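Local coordinates for retropepsin-like aspartic endopeptidase domain-containing protein (Legionella pneumophila subsp. pneumophila str. Philadelphia 1, PDB 2PMA) that is of unknown function but carries a retropepsin-like aspartic endopeptidase domain and may cleave peptide bonds, at residues T26-A31 with P120-R125; Y7-T12 with A22-G27. All coordinates share one frame; numbering follows the deposited sequence.

Overall arrangement
Contact 1 and contact 2 lie side by side, with centres about 8 Å apart, and share Thr26 and Gly27. Contact 2 lies in the hairpin of strands 8-13 and 18-24. The chain continues through Asp25-Thr26-Gly27, and contact 1 ties this turn and residues 28-31 to 120-125. The two are joined directly where strand 121-123 runs beside strand 18-24. Leu123 N lies 2.8 Å from Lys23 O and Leu123 O lies 2.9 Å from Asp25 N, both probable hydrogen bonds. The Asp-Thr-Gly sequence is the signature of aspartic peptidases. By family likeness it probably marks the active-site region. Acetate and formic acid, probably from the crystallisation liquor, are bound nearby.

Contact 1: T26-A31 with P120-R125; sequences TGAKSA and PLLLGR. With ACT (acetate ion), chain E; FMT (formic acid), chain H.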
ATOM      1  N   THR A  26      10.452   8.576   0.010  1.00 24.75           N
ATOM      2  CA  THR A  26      10.365   9.711  -0.919  1.00 24.83           C
ATOM      3  C   THR A  26      11.187   9.468  -2.210  1.00 25.13           C
ATOM      4  O   THR A  26      11.048  10.213  -3.172  1.00 26.23           O
ATOM      5  CB  THR A  26      10.792  11.024  -0.247  1.00 24.23           C
ATOM      6  OG1 THR A  26      12.139  10.871   0.206  1.00 24.14           O
ATOM      7  CG2 THR A  26       9.892  11.330   0.978  1.00 25.83           C
ATOM      8  N   GLY A  27      12.003   8.408  -2.239  1.00 25.85           N
ATOM      9  CA  GLY A  27      12.795   8.081  -3.420  1.00 27.31           C
ATOM     10  C   GLY A  27      12.016   7.355  -4.523  1.00 28.16           C
ATOM     11  O   GLY A  27      12.486   7.242  -5.651  1.00 29.11           O
ATOM     12  N   ALA A  28      10.824   6.889  -4.192  1.00 28.39           N
ATOM     13  CA  ALA A  28       9.947   6.140  -5.134  1.00 29.13           C
ATOM     14  C   ALA A  28       8.635   6.889  -5.390  1.00 28.19           C
ATOM     15  O   ALA A  28       8.038   7.435  -4.473  1.00 27.03           O
ATOM     16  CB  ALA A  28       9.630   4.796  -4.529  1.00 29.54           C
ATOM     17  N   LYS A  29       8.164   6.899  -6.633  1.00 28.43           N
ATOM     18  CA  LYS A  29       6.868   7.503  -6.930  1.00 28.78           C
ATOM     19  C   LYS A  29       5.708   6.614  -6.461  1.00 27.98           C
ATOM     20  O   LYS A  29       4.747   7.116  -5.883  1.00 26.44           O
ATOM     21  CB  LYS A  29       6.730   7.756  -8.437  1.00 29.68           C
ATOM     22  CG  LYS A  29       5.541   8.624  -8.791  1.00 32.58           C
ATOM     23  CD  LYS A  29       5.416   8.796 -10.301  1.00 34.31           C
ATOM     24  CE  LYS A  29       3.983   9.175 -10.648  1.00 41.14           C
ATOM     25  NZ  LYS A  29       3.724  10.588 -10.220  1.00 43.26           N
ATOM     26  N   SER A  30       5.809   5.306  -6.718  1.00 26.62           N
ATOM     27  CA  SER A  30       4.703   4.367  -6.512  1.00 27.34           C
ATOM     28  C   SER A  30       4.679   3.773  -5.124  1.00 26.10           C
ATOM     29  O   SER A  30       5.721   3.678  -4.471  1.00 27.89           O
ATOM     30  CB  SER A  30       4.839   3.173  -7.494  1.00 28.24           C
ATOM     31  OG  SER A  30       4.844   3.657  -8.803  1.00 31.84           O
ATOM     32  N   ALA A  31       3.502   3.319  -4.705  1.00 26.37           N
ATOM     33  CA  ALA A  31       3.372   2.523  -3.454  1.00 25.12           C
ATOM     34  C   ALA A  31       3.357   1.040  -3.858  1.00 25.95           C
ATOM     35  O   ALA A  31       2.991   0.724  -5.002  1.00 25.41           O
ATOM     36  CB  ALA A  31       2.086   2.900  -2.717  1.00 24.67           C
ATOM     37  N   PRO A 120       6.153  -4.684   4.727  1.00 32.29           N
ATOM     38  CA  PRO A 120       5.250  -5.248   3.723  1.00 31.10           C
ATOM     39  C   PRO A 120       4.587  -4.203   2.819  1.00 30.08           C
ATOM     40  O   PRO A 120       4.105  -4.568   1.739  1.00 31.79           O
ATOM     41  CB  PRO A 120       4.189  -5.998   4.580  1.00 30.49           C
ATOM     42  CG  PRO A 120       4.223  -5.324   5.864  1.00 31.26           C
ATOM     43  CD  PRO A 120       5.645  -4.870   6.103  1.00 31.64           C
ATOM     44  N   LEU A 121       4.545  -2.937   3.251  1.00 29.27           N
ATOM     45  CA  LEU A 121       3.861  -1.874   2.502  1.00 28.52           C
ATOM     46  C   LEU A 121       4.864  -0.729   2.344  1.00 27.82           C
ATOM     47  O   LEU A 121       5.525  -0.350   3.314  1.00 27.81           O
ATOM     48  CB  LEU A 121       2.629  -1.374   3.285  1.00 27.80           C
ATOM     49  CG  LEU A 121       1.823  -0.208   2.677  1.00 28.86           C
ATOM     50  CD1 LEU A 121       1.343  -0.499   1.248  1.00 27.61           C
ATOM     51  CD2 LEU A 121       0.620   0.187   3.595  1.00 29.47           C
ATOM     52  N   LEU A 122       4.998  -0.208   1.133  1.00 26.91           N
ATOM     53  CA  LEU A 122       5.862   0.954   0.915  1.00 26.63           C
ATOM     54  C   LEU A 122       4.949   2.039   0.346  1.00 27.05           C
ATOM     55  O   LEU A 122       4.221   1.792  -0.626  1.00 26.32           O
ATOM     56  CB  LEU A 122       6.955   0.570  -0.060  1.00 28.44           C
ATOM     57  CG  LEU A 122       8.074   1.550  -0.394  1.00 31.31           C
ATOM     58  CD1 LEU A 122       9.255   0.747  -0.938  1.00 39.46           C
ATOM     59  CD2 LEU A 122       7.597   2.606  -1.414  1.00 34.80           C
ATOM     60  N   LEU A 123       4.977   3.232   0.938  1.00 24.42           N
ATOM     61  CA  LEU A 123       4.200   4.359   0.445  1.00 24.42           C
ATOM     62  C   LEU A 123       5.185   5.318  -0.196  1.00 25.19           C
ATOM     63  O   LEU A 123       6.099   5.783   0.462  1.00 25.58           O
ATOM     64  CB  LEU A 123       3.477   5.027   1.630  1.00 25.14           C
ATOM     65  CG  LEU A 123       2.497   4.112   2.374  1.00 25.37           C
ATOM     66  CD1 LEU A 123       1.905   4.932   3.537  1.00 29.53           C
ATOM     67  CD2 LEU A 123       1.370   3.598   1.393  1.00 28.05           C
ATOM     68  N   GLY A 124       5.008   5.591  -1.485  1.00 24.37           N
ATOM     69  CA  GLY A 124       5.935   6.440  -2.217  1.00 23.29           C
ATOM     70  C   GLY A 124       5.401   7.858  -2.262  1.00 23.25           C
ATOM     71  O   GLY A 124       4.494   8.212  -1.493  1.00 23.40           O
ATOM     72  N   ARG A 125       5.938   8.659  -3.174  1.00 23.11           N
ATOM     73  CA  ARG A 125       5.619  10.085  -3.228  1.00 22.95           C
ATOM     74  C   ARG A 125       4.151  10.334  -3.510  1.00 24.50           C
ATOM     75  O   ARG A 125       3.554  11.184  -2.871  1.00 23.76           O
ATOM     76  CB  ARG A 125       6.478  10.820  -4.263  1.00 23.81           C
ATOM     77  CG  ARG A 125       7.963  10.782  -3.926  1.00 23.18           C
ATOM     78  CD  ARG A 125       8.717  11.809  -4.787  1.00 25.16           C
ATOM     79  NE  ARG A 125       8.722  11.461  -6.227  1.00 27.82           N
ATOM     80  CZ  ARG A 125       9.531  10.575  -6.805  1.00 28.29           C
ATOM     81  NH1 ARG A 125      10.415   9.881  -6.099  1.00 27.49           N
ATOM     82  NH2 ARG A 125       9.468  10.381  -8.121  1.00 30.82           N
TER
HETATM   83  C   ACT E 205      10.726   7.685  -9.275  1.00 62.60           C
HETATM   84  O   ACT E 205      10.015   8.182 -10.184  1.00 62.84           O
HETATM   85  OXT ACT E 205      11.532   8.478  -8.709  1.00 62.65           O
HETATM   86  CH3 ACT E 205      10.600   6.232  -8.906  1.00 61.95           C
HETATM   87  C   FMT H 304       6.460  12.381  -8.580  1.00 62.82           C
HETATM   88  O1  FMT H 304       7.276  12.436  -9.513  1.00 62.68           O
HETATM   89  O2  FMT H 304       6.640  12.824  -7.437  1.00 62.12           O
HETATM   90  O   HOH W   1       3.012   6.289  -3.703  1.00 18.61           O
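Arg125 reaches the 26-31 loop with CG anti to its carbonyl carbon (chi1 -63°), and a bend at chi3 (-67°) sets NE. Arg125 CG lies 3.2 Å from Thr26 O. The guanidinium then turns an edge to the loop: Arg125 NH1 gives a nearly straight hydrogen bond (168°) to Thr26 O at 3.0 Å. The acceptor lies almost in the guanidinium plane, but the donor is tilted from the Thr26 carbonyl plane. Lys29 N lies over one face, toward the rim. Acetate and formic acid, probably from the crystallisation liquor, meet the edge of the group. Arg125 NE donates to formic acid O2 at 2.8 Å, and Arg125 NH2 donates to acetate OXT at 2.9 Å. These two partners and Thr26 O would fix the rotation of the group.

The backbone holds the same residues. Arg125 N donates to Ala28 O at 2.8 Å. Gly124, at the N-cap of helix 125-130, has no side chain, and the carbonyls of Ala28, Lys29 and Ser30 crowd the place where a CB would sit. Gly124 CA is 3.2 Å from Ala28 O. A water donates to Lys29 O and takes a weak bond from Gly124 N. Lys29 NZ makes a salt bridge with Asp126. Further back, Leu122 CD2 lies 3.7 Å from Ser30 O, and Ala31 CB packs on Leu123 CD2.

Strand 121-123 runs between strands 18-24 and 31-43, which this loop joins. That is the psi-loop arrangement of retropepsin-like peptidases, with the Asp-Thr-Gly signature at the start of the loop.

Contact 2: Y7-T12 with A22-G27; sequences YVEKAT and AKLDTG
Ala22 and Glu9 lie in the tight part of this contact. They are an antiparallel hydrogen-bonded pair. Glu9 N donates to Ala22 O at 3.0 Å, and Ala22 N donates to Glu9 O at 2.8 Å. Ala22 CB fits close beside Glu9 O and meets Ala11 CB at 4.1 Å. On this same face Leu24 comes in from the other strand. Leu24 CD1 touches Glu9 CG at 4.0 Å, and the two side chains cross obliquely. Glu9 CG lies beside its backbone N (chi1 -67°), and a bend at chi2 (-70°) sets CD. The carboxylate leads away from Leu24. Thr142 OG1 and Gly6 N bond to OE2, and Thr143 N bonds to OE1, so both carboxylate oxygens of this buried residue are hydrogen-bonded. Buried Val8 is also packed closely: its backbone forms a non-hydrogen-bonded pair with Lys23, and Val8 CG1 is 3.5 Å from Ala22 O.

The looser, solvent-facing side is Tyr7 with the side chain of Lys23, both partly exposed. Lys23 CG sits at the edge of the Tyr7 ring, 4.3 Å from Tyr7 CD2. The end of Lys23 leads away. The backbones are closer: Lys23 CA makes a CA-H...O contact with Tyr7 O at 3.3 Å, and Leu24 N donates to Tyr7 O at 2.8 Å. Asp25 to Gly27 make no contact with 7-12. Asp25 OD1 accepts from Gly27 N, forming an Asx turn.

The hairpin lies within the mixed sheet. Strand 8-13 also pairs with strand 90-100, and strand 18-24 with strand 121-123. Ala22 packs on Leu121, and Leu24 on Leu123 and on Ile128 of helix 125-130.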
ATOM      1  N   TYR A   7       9.682   7.945   8.902  1.00 24.30           N
ATOM      2  CA  TYR A   7       9.911   7.116   7.730  1.00 24.24           C
ATOM      3  C   TYR A   7       9.284   5.711   7.845  1.00 24.66           C
ATOM      4  O   TYR A   7       9.206   4.990   6.843  1.00 23.61           O
ATOM      5  CB  TYR A   7      11.384   7.044   7.350  1.00 25.74           C
ATOM      6  CG  TYR A   7      12.168   5.980   8.085  1.00 26.63           C
ATOM      7  CD1 TYR A   7      12.656   6.209   9.373  1.00 26.04           C
ATOM      8  CD2 TYR A   7      12.458   4.756   7.465  1.00 26.94           C
ATOM      9  CE1 TYR A   7      13.398   5.227  10.044  1.00 29.60           C
ATOM     10  CE2 TYR A   7      13.170   3.778   8.110  1.00 29.95           C
ATOM     11  CZ  TYR A   7      13.633   4.003   9.394  1.00 29.89           C
ATOM     12  OH  TYR A   7      14.352   3.009  10.002  1.00 30.72           O
ATOM     13  N   VAL A   8       8.867   5.326   9.062  1.00 24.80           N
ATOM     14  CA  VAL A   8       8.056   4.117   9.238  1.00 24.58           C
ATOM     15  C   VAL A   8       6.849   4.516  10.032  1.00 24.96           C
ATOM     16  O   VAL A   8       6.976   5.238  11.019  1.00 24.80           O
ATOM     17  CB  VAL A   8       8.779   2.990  10.011  1.00 25.42           C
ATOM     18  CG1 VAL A   8       7.903   1.736  10.031  1.00 24.43           C
ATOM     19  CG2 VAL A   8      10.101   2.669   9.397  1.00 27.49           C
ATOM     20  N   GLU A   9       5.675   4.051   9.607  1.00 24.27           N
ATOM     21  CA  GLU A   9       4.418   4.342  10.300  1.00 25.54           C
ATOM     22  C   GLU A   9       3.558   3.099  10.266  1.00 25.77           C
ATOM     23  O   GLU A   9       3.697   2.293   9.369  1.00 26.22           O
ATOM     24  CB  GLU A   9       3.641   5.466   9.585  1.00 25.55           C
ATOM     25  CG  GLU A   9       4.305   6.882   9.635  1.00 25.58           C
ATOM     26  CD  GLU A   9       4.278   7.502  11.024  1.00 29.47           C
ATOM     27  OE1 GLU A   9       3.560   7.002  11.922  1.00 30.46           O
ATOM     28  OE2 GLU A   9       4.981   8.514  11.236  1.00 29.07           O
ATOM     29  N   LYS A  10       2.621   2.975  11.196  1.00 25.76           N
ATOM     30  CA  LYS A  10       1.624   1.908  11.043  1.00 25.77           C
ATOM     31  C   LYS A  10       0.537   2.466  10.138  1.00 26.04           C
ATOM     32  O   LYS A  10       0.137   3.639  10.276  1.00 25.89           O
ATOM     33  CB  LYS A  10       1.046   1.510  12.408  1.00 26.68           C
ATOM     34  CG  LYS A  10       2.027   0.753  13.320  1.00 29.15           C
ATOM     35  CD  LYS A  10       2.500  -0.582  12.729  1.00 27.60           C
ATOM     36  CE  LYS A  10       3.214  -1.428  13.828  1.00 31.60           C
ATOM     37  NZ  LYS A  10       3.658  -2.693  13.171  1.00 31.01           N
ATOM     38  N   ALA A  11       0.078   1.664   9.188  1.00 25.00           N
ATOM     39  CA  ALA A  11      -0.980   2.063   8.254  1.00 26.03           C
ATOM     40  C   ALA A  11      -1.974   0.903   8.257  1.00 27.26           C
ATOM     41  O   ALA A  11      -1.571  -0.254   8.418  1.00 28.11           O
ATOM     42  CB  ALA A  11      -0.426   2.229   6.845  1.00 26.42           C
ATOM     43  N   THR A  12      -3.244   1.203   8.079  1.00 26.71           N
ATOM     44  CA  THR A  12      -4.246   0.154   8.172  1.00 26.87           C
ATOM     45  C   THR A  12      -4.937  -0.022   6.833  1.00 26.55           C
ATOM     46  O   THR A  12      -5.400   0.958   6.254  1.00 26.22           O
ATOM     47  CB  THR A  12      -5.273   0.466   9.271  1.00 27.30           C
ATOM     48  OG1 THR A  12      -4.603   0.583  10.531  1.00 27.88           O
ATOM     49  CG2 THR A  12      -6.332  -0.675   9.326  1.00 27.39           C
ATOM     50  N   ALA A  22       4.586   0.394   7.500  1.00 25.63           N
ATOM     51  CA  ALA A  22       4.728   0.906   6.151  1.00 26.12           C
ATOM     52  C   ALA A  22       5.970   1.798   6.152  1.00 25.61           C
ATOM     53  O   ALA A  22       6.179   2.557   7.100  1.00 26.68           O
ATOM     54  CB  ALA A  22       3.490   1.731   5.759  1.00 25.81           C
ATOM     55  N   LYS A  23       6.802   1.683   5.130  1.00 25.02           N
ATOM     56  CA  LYS A  23       7.904   2.610   4.974  1.00 25.06           C
ATOM     57  C   LYS A  23       7.463   3.742   4.069  1.00 25.34           C
ATOM     58  O   LYS A  23       6.865   3.519   3.019  1.00 25.01           O
ATOM     59  CB  LYS A  23       9.147   1.913   4.397  1.00 25.76           C
ATOM     60  CG  LYS A  23      10.362   2.835   4.301  1.00 26.69           C
ATOM     61  CD  LYS A  23      11.652   2.069   4.180  1.00 30.36           C
ATOM     62  CE  LYS A  23      11.768   1.468   2.787  1.00 31.66           C
ATOM     63  NZ  LYS A  23      13.194   0.979   2.581  1.00 34.02           N
ATOM     64  N   LEU A  24       7.734   4.978   4.490  1.00 25.30           N
ATOM     65  CA  LEU A  24       7.402   6.153   3.672  1.00 25.27           C
ATOM     66  C   LEU A  24       8.694   6.550   2.955  1.00 26.01           C
ATOM     67  O   LEU A  24       9.685   6.939   3.595  1.00 24.81           O
ATOM     68  CB  LEU A  24       6.872   7.287   4.555  1.00 26.75           C
ATOM     69  CG  LEU A  24       5.397   7.193   4.974  1.00 25.92           C
ATOM     70  CD1 LEU A  24       5.142   5.969   5.844  1.00 28.51           C
ATOM     71  CD2 LEU A  24       4.984   8.477   5.742  1.00 25.46           C
ATOM     72  N   ASP A  25       8.673   6.399   1.630  1.00 25.43           N
ATOM     73  CA  ASP A  25       9.870   6.351   0.809  1.00 26.81           C
ATOM     74  C   ASP A  25       9.784   7.452  -0.239  1.00 25.96           C
ATOM     75  O   ASP A  25       9.158   7.280  -1.278  1.00 26.28           O
ATOM     76  CB  ASP A  25       9.933   4.981   0.113  1.00 27.62           C
ATOM     77  CG  ASP A  25      11.200   4.775  -0.708  1.00 32.87           C
ATOM     78  OD1 ASP A  25      11.971   5.719  -0.924  1.00 33.82           O
ATOM     79  OD2 ASP A  25      11.453   3.625  -1.119  1.00 37.90           O
ATOM     80  N   THR A  26      10.452   8.576   0.010  1.00 24.75           N
ATOM     81  CA  THR A  26      10.365   9.711  -0.919  1.00 24.83           C
ATOM     82  C   THR A  26      11.187   9.468  -2.210  1.00 25.13           C
ATOM     83  O   THR A  26      11.048  10.213  -3.172  1.00 26.23           O
ATOM     84  CB  THR A  26      10.792  11.024  -0.247  1.00 24.23           C
ATOM     85  OG1 THR A  26      12.139  10.871   0.206  1.00 24.14           O
ATOM     86  CG2 THR A  26       9.892  11.330   0.978  1.00 25.83           C
ATOM     87  N   GLY A  27      12.003   8.408  -2.239  1.00 25.85           N
ATOM     88  CA  GLY A  27      12.795   8.081  -3.420  1.00 27.31           C
ATOM     89  C   GLY A  27      12.016   7.355  -4.523  1.00 28.16           C
ATOM     90  O   GLY A  27      12.486   7.242  -5.651  1.00 29.11           O
TER